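Local coordinates for haloacid dehalogenase-like hydrolase (PDB 3PGV), which is probably a magnesium-dependent phosphatase of the Cof family within the haloacid dehalogenase superfamily, and holds a calcium ion in this crystal, at residues 180-192 against 195-209. Numbering follows the deposited sequence.
Sequences EQAMNARWGDRVN and FSTLTCLEVMAGGVS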
# COMPACT_ATOMS: atom_id res chain seq x y z
N GLU A 180 3.68 -2.27 17.85
CA GLU A 180 3.92 -1.07 17.04
C GLU A 180 4.83 -0.09 17.79
O GLU A 180 5.83 0.38 17.23
CB GLU A 180 2.58 -0.39 16.68
CG GLU A 180 2.75 0.87 15.85
CD GLU A 180 1.47 1.61 15.54
OE1 GLU A 180 0.55 1.57 16.38
OE2 GLU A 180 1.43 2.34 14.53
N GLN A 181 4.51 0.16 19.08
CA GLN A 181 5.28 1.06 19.92
C GLN A 181 6.69 0.58 20.13
O GLN A 181 7.60 1.40 20.11
CB GLN A 181 4.59 1.26 21.29
CG GLN A 181 3.77 2.52 21.36
CD GLN A 181 4.63 3.77 21.42
OE1 GLN A 181 4.31 4.80 20.83
NE2 GLN A 181 5.75 3.70 22.14
N ALA A 182 6.88 -0.71 20.45
CA ALA A 182 8.21 -1.25 20.75
C ALA A 182 9.15 -1.16 19.55
O ALA A 182 10.32 -0.83 19.70
CB ALA A 182 8.10 -2.69 21.23
N MSE A 183 8.62 -1.41 18.33
CA MSE A 183 9.43 -1.38 17.12
C MSE A 183 9.81 0.03 16.74
O MSE A 183 10.96 0.27 16.42
CB MSE A 183 8.73 -2.11 15.96
CG MSE A 183 8.56 -3.62 16.23
SE MSE A 183 7.86 -4.59 14.73
CE MSE A 183 6.18 -3.63 14.49
N ASN A 184 8.86 1.00 16.88
CA ASN A 184 9.17 2.43 16.64
C ASN A 184 10.23 2.93 17.60
O ASN A 184 11.17 3.60 17.18
CB ASN A 184 7.89 3.30 16.73
CG ASN A 184 7.01 3.22 15.49
OD1 ASN A 184 7.50 3.03 14.36
ND2 ASN A 184 5.71 3.45 15.64
N ALA A 185 10.14 2.53 18.87
CA ALA A 185 11.15 2.94 19.87
C ALA A 185 12.50 2.26 19.59
O ALA A 185 13.55 2.86 19.81
CB ALA A 185 10.66 2.62 21.28
N ARG A 186 12.47 1.00 19.11
CA ARG A 186 13.67 0.21 18.85
C ARG A 186 14.49 0.74 17.66
O ARG A 186 15.72 0.81 17.75
CB ARG A 186 13.31 -1.27 18.65
CG ARG A 186 14.50 -2.16 18.36
CD ARG A 186 14.13 -3.61 18.42
NE ARG A 186 15.27 -4.45 18.05
CZ ARG A 186 15.34 -5.74 18.31
NH1 ARG A 186 14.37 -6.36 18.96
NH2 ARG A 186 16.41 -6.43 17.93
N TRP A 187 13.82 1.16 16.56
CA TRP A 187 14.52 1.51 15.33
C TRP A 187 14.40 2.96 14.85
O TRP A 187 15.22 3.40 14.02
CB TRP A 187 14.17 0.53 14.21
CG TRP A 187 14.72 -0.84 14.45
CD1 TRP A 187 16.04 -1.20 14.51
CD2 TRP A 187 13.97 -2.05 14.59
NE1 TRP A 187 16.16 -2.56 14.70
CE2 TRP A 187 14.90 -3.11 14.71
CE3 TRP A 187 12.60 -2.35 14.59
CZ2 TRP A 187 14.51 -4.44 14.87
CZ3 TRP A 187 12.20 -3.68 14.75
CH2 TRP A 187 13.15 -4.70 14.91
N GLY A 188 13.37 3.67 15.30
CA GLY A 188 13.16 5.07 14.92
C GLY A 188 13.05 5.29 13.42
O GLY A 188 12.29 4.60 12.74
N ASP A 189 13.87 6.24 12.90
CA ASP A 189 13.94 6.61 11.47
C ASP A 189 14.23 5.42 10.54
O ASP A 189 13.99 5.52 9.33
CB ASP A 189 15.05 7.66 11.25
CG ASP A 189 14.69 9.05 11.73
OD1 ASP A 189 13.54 9.23 12.21
OD2 ASP A 189 15.54 9.96 11.59
N ARG A 190 14.87 4.35 11.06
CA ARG A 190 15.30 3.21 10.25
C ARG A 190 14.14 2.34 9.74
O ARG A 190 14.34 1.51 8.84
CB ARG A 190 16.32 2.36 11.01
CG ARG A 190 17.58 3.09 11.39
CD ARG A 190 18.62 2.14 11.93
NE ARG A 190 19.10 1.22 10.89
CZ ARG A 190 19.58 0.01 11.14
NH1 ARG A 190 19.63 -0.45 12.38
NH2 ARG A 190 19.97 -0.76 10.15
N VAL A 191 12.94 2.51 10.31
CA VAL A 191 11.75 1.75 9.89
C VAL A 191 10.56 2.67 9.66
O VAL A 191 10.48 3.75 10.25
CB VAL A 191 11.37 0.60 10.90
CG1 VAL A 191 12.43 -0.49 10.93
CG2 VAL A 191 11.09 1.15 12.31
N ASN A 192 9.62 2.22 8.84
CA ASN A 192 8.31 2.80 8.74
C ASN A 192 7.32 1.73 9.18
O ASN A 192 7.14 0.71 8.49
CB ASN A 192 8.00 3.27 7.32
CG ASN A 192 6.53 3.70 7.16
OD1 ASN A 192 5.85 4.10 8.13
ND2 ASN A 192 6.01 3.60 5.95
N PHE A 195 -0.01 0.22 10.30
CA PHE A 195 -1.11 -0.73 10.16
C PHE A 195 -1.70 -0.57 8.75
O PHE A 195 -1.73 0.54 8.23
CB PHE A 195 -2.22 -0.44 11.20
CG PHE A 195 -1.99 -1.01 12.57
CD1 PHE A 195 -2.40 -2.31 12.88
CD2 PHE A 195 -1.47 -0.23 13.59
CE1 PHE A 195 -2.23 -2.82 14.16
CE2 PHE A 195 -1.30 -0.75 14.87
CZ PHE A 195 -1.68 -2.04 15.14
N SER A 196 -2.19 -1.64 8.16
CA SER A 196 -3.01 -1.55 6.95
C SER A 196 -4.46 -1.79 7.40
O SER A 196 -5.18 -0.82 7.65
CB SER A 196 -2.56 -2.57 5.90
OG SER A 196 -2.48 -3.88 6.43
N THR A 197 -4.79 -3.04 7.74
CA THR A 197 -6.05 -3.34 8.42
C THR A 197 -5.77 -3.30 9.93
O THR A 197 -4.62 -3.11 10.32
CB THR A 197 -6.58 -4.72 7.98
OG1 THR A 197 -5.69 -5.74 8.43
CG2 THR A 197 -6.81 -4.81 6.47
N LEU A 198 -6.79 -3.51 10.77
CA LEU A 198 -6.58 -3.54 12.23
C LEU A 198 -5.76 -4.77 12.64
O LEU A 198 -5.17 -4.79 13.73
CB LEU A 198 -7.94 -3.58 12.98
CG LEU A 198 -8.80 -2.31 12.97
CD1 LEU A 198 -9.96 -2.45 13.92
CD2 LEU A 198 -7.99 -1.10 13.37
N THR A 199 -5.76 -5.80 11.79
CA THR A 199 -5.16 -7.09 12.08
C THR A 199 -3.83 -7.30 11.38
O THR A 199 -3.29 -8.41 11.43
CB THR A 199 -6.14 -8.21 11.70
OG1 THR A 199 -6.47 -8.07 10.31
CG2 THR A 199 -7.41 -8.20 12.56
N CYS A 200 -3.32 -6.26 10.70
CA CYS A 200 -2.07 -6.39 9.96
C CYS A 200 -1.14 -5.21 10.21
O CYS A 200 -1.41 -4.11 9.75
CB CYS A 200 -2.35 -6.58 8.47
SG CYS A 200 -0.89 -6.94 7.48
N LEU A 201 -0.08 -5.44 11.00
CA LEU A 201 0.91 -4.41 11.34
C LEU A 201 2.13 -4.59 10.46
O LEU A 201 2.78 -5.64 10.52
CB LEU A 201 1.29 -4.53 12.83
CG LEU A 201 2.28 -3.48 13.37
CD1 LEU A 201 1.75 -2.05 13.15
CD2 LEU A 201 2.58 -3.73 14.83
N GLU A 202 2.41 -3.60 9.59
CA GLU A 202 3.45 -3.72 8.57
C GLU A 202 4.69 -2.91 8.86
O GLU A 202 4.61 -1.83 9.47
CB GLU A 202 2.89 -3.35 7.19
CG GLU A 202 1.53 -3.98 6.94
CD GLU A 202 1.08 -4.04 5.50
OE1 GLU A 202 1.91 -3.77 4.60
OE2 GLU A 202 -0.05 -4.50 5.26
N VAL A 203 5.86 -3.42 8.41
CA VAL A 203 7.14 -2.73 8.60
C VAL A 203 7.88 -2.64 7.29
O VAL A 203 8.19 -3.66 6.68
CB VAL A 203 8.03 -3.38 9.72
CG1 VAL A 203 9.26 -2.52 9.99
CG2 VAL A 203 7.23 -3.60 11.00
N MSE A 204 8.17 -1.41 6.86
CA MSE A 204 8.98 -1.14 5.68
C MSE A 204 10.23 -0.38 6.12
O MSE A 204 10.31 0.06 7.27
CB MSE A 204 8.19 -0.29 4.65
CG MSE A 204 7.16 -1.08 3.84
SE MSE A 204 5.64 -1.69 4.89
CE MSE A 204 5.01 0.05 5.66
N ALA A 205 11.21 -0.20 5.21
CA ALA A 205 12.43 0.57 5.53
C ALA A 205 12.07 2.01 5.80
O ALA A 205 11.07 2.49 5.27
CB ALA A 205 13.42 0.50 4.37
N GLY A 206 12.87 2.68 6.62
CA GLY A 206 12.68 4.10 6.87
C GLY A 206 12.82 4.90 5.60
O GLY A 206 13.73 4.64 4.79
N GLY A 207 11.88 5.79 5.37
CA GLY A 207 11.85 6.57 4.14
C GLY A 207 11.05 5.90 3.05
O GLY A 207 10.93 6.43 1.94
N VAL A 208 10.49 4.75 3.34
CA VAL A 208 9.65 4.04 2.39
C VAL A 208 8.19 4.14 2.83
O VAL A 208 7.86 3.80 3.96
CB VAL A 208 10.10 2.56 2.25
CG1 VAL A 208 9.09 1.75 1.43
CG2 VAL A 208 11.49 2.47 1.65
N SER A 209 7.33 4.67 1.95
CA SER A 209 5.88 4.76 2.16
C SER A 209 5.23 5.01 0.82
O SER A 209 5.94 5.30 -0.16
CB SER A 209 5.53 5.90 3.13
OG SER A 209 5.61 7.17 2.50
O HOH W 1 -0.05 2.87 11.98
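Phe195 meets the carboxylate of Glu180 at its ring edge, with OE1 of Glu180 3.3 Å from CE2 of Phe195. The two planes stand 88° apart. A water links OE2 of Glu180 to N of Phe195, and Arg256 forms a salt bridge with OE2. Leu201 points its CB toward the helix; with CG beside the carbonyl carbon (chi1 -177°), its methyls part. CD1 lies over the centre of the Phe195 ring, and CD2 meets CE of Met183 tip to tip at 3.6 Å. This CE also touches CG2 of Val203 at 3.6 Å, while CG1 of Val203 packs on Val191. Met204 and Asn192 form an antiparallel hydrogen-bonded pair. Both bonds are nearly straight: N of Asn192 to O of Met204 is 2.8 Å, and N of Met204 to O of Asn192 is 2.9 Å. Gly206 N gives Arg190 O a weak hydrogen bond. Val208 O receives ND2 of Asn192 at 2.7 Å, in the carbonyl plane, tying the turn 205-208 to the edge strand. This beta hairpin edges the six-stranded sheet, with strand 200-205 beside strand 163-169, consistent with the alpha/beta cap of Cof-type HAD phosphatases. Helix 173-187 runs alongside strand 200-205 (12° between segments 180-187 and 200-205), beside helix 104-110.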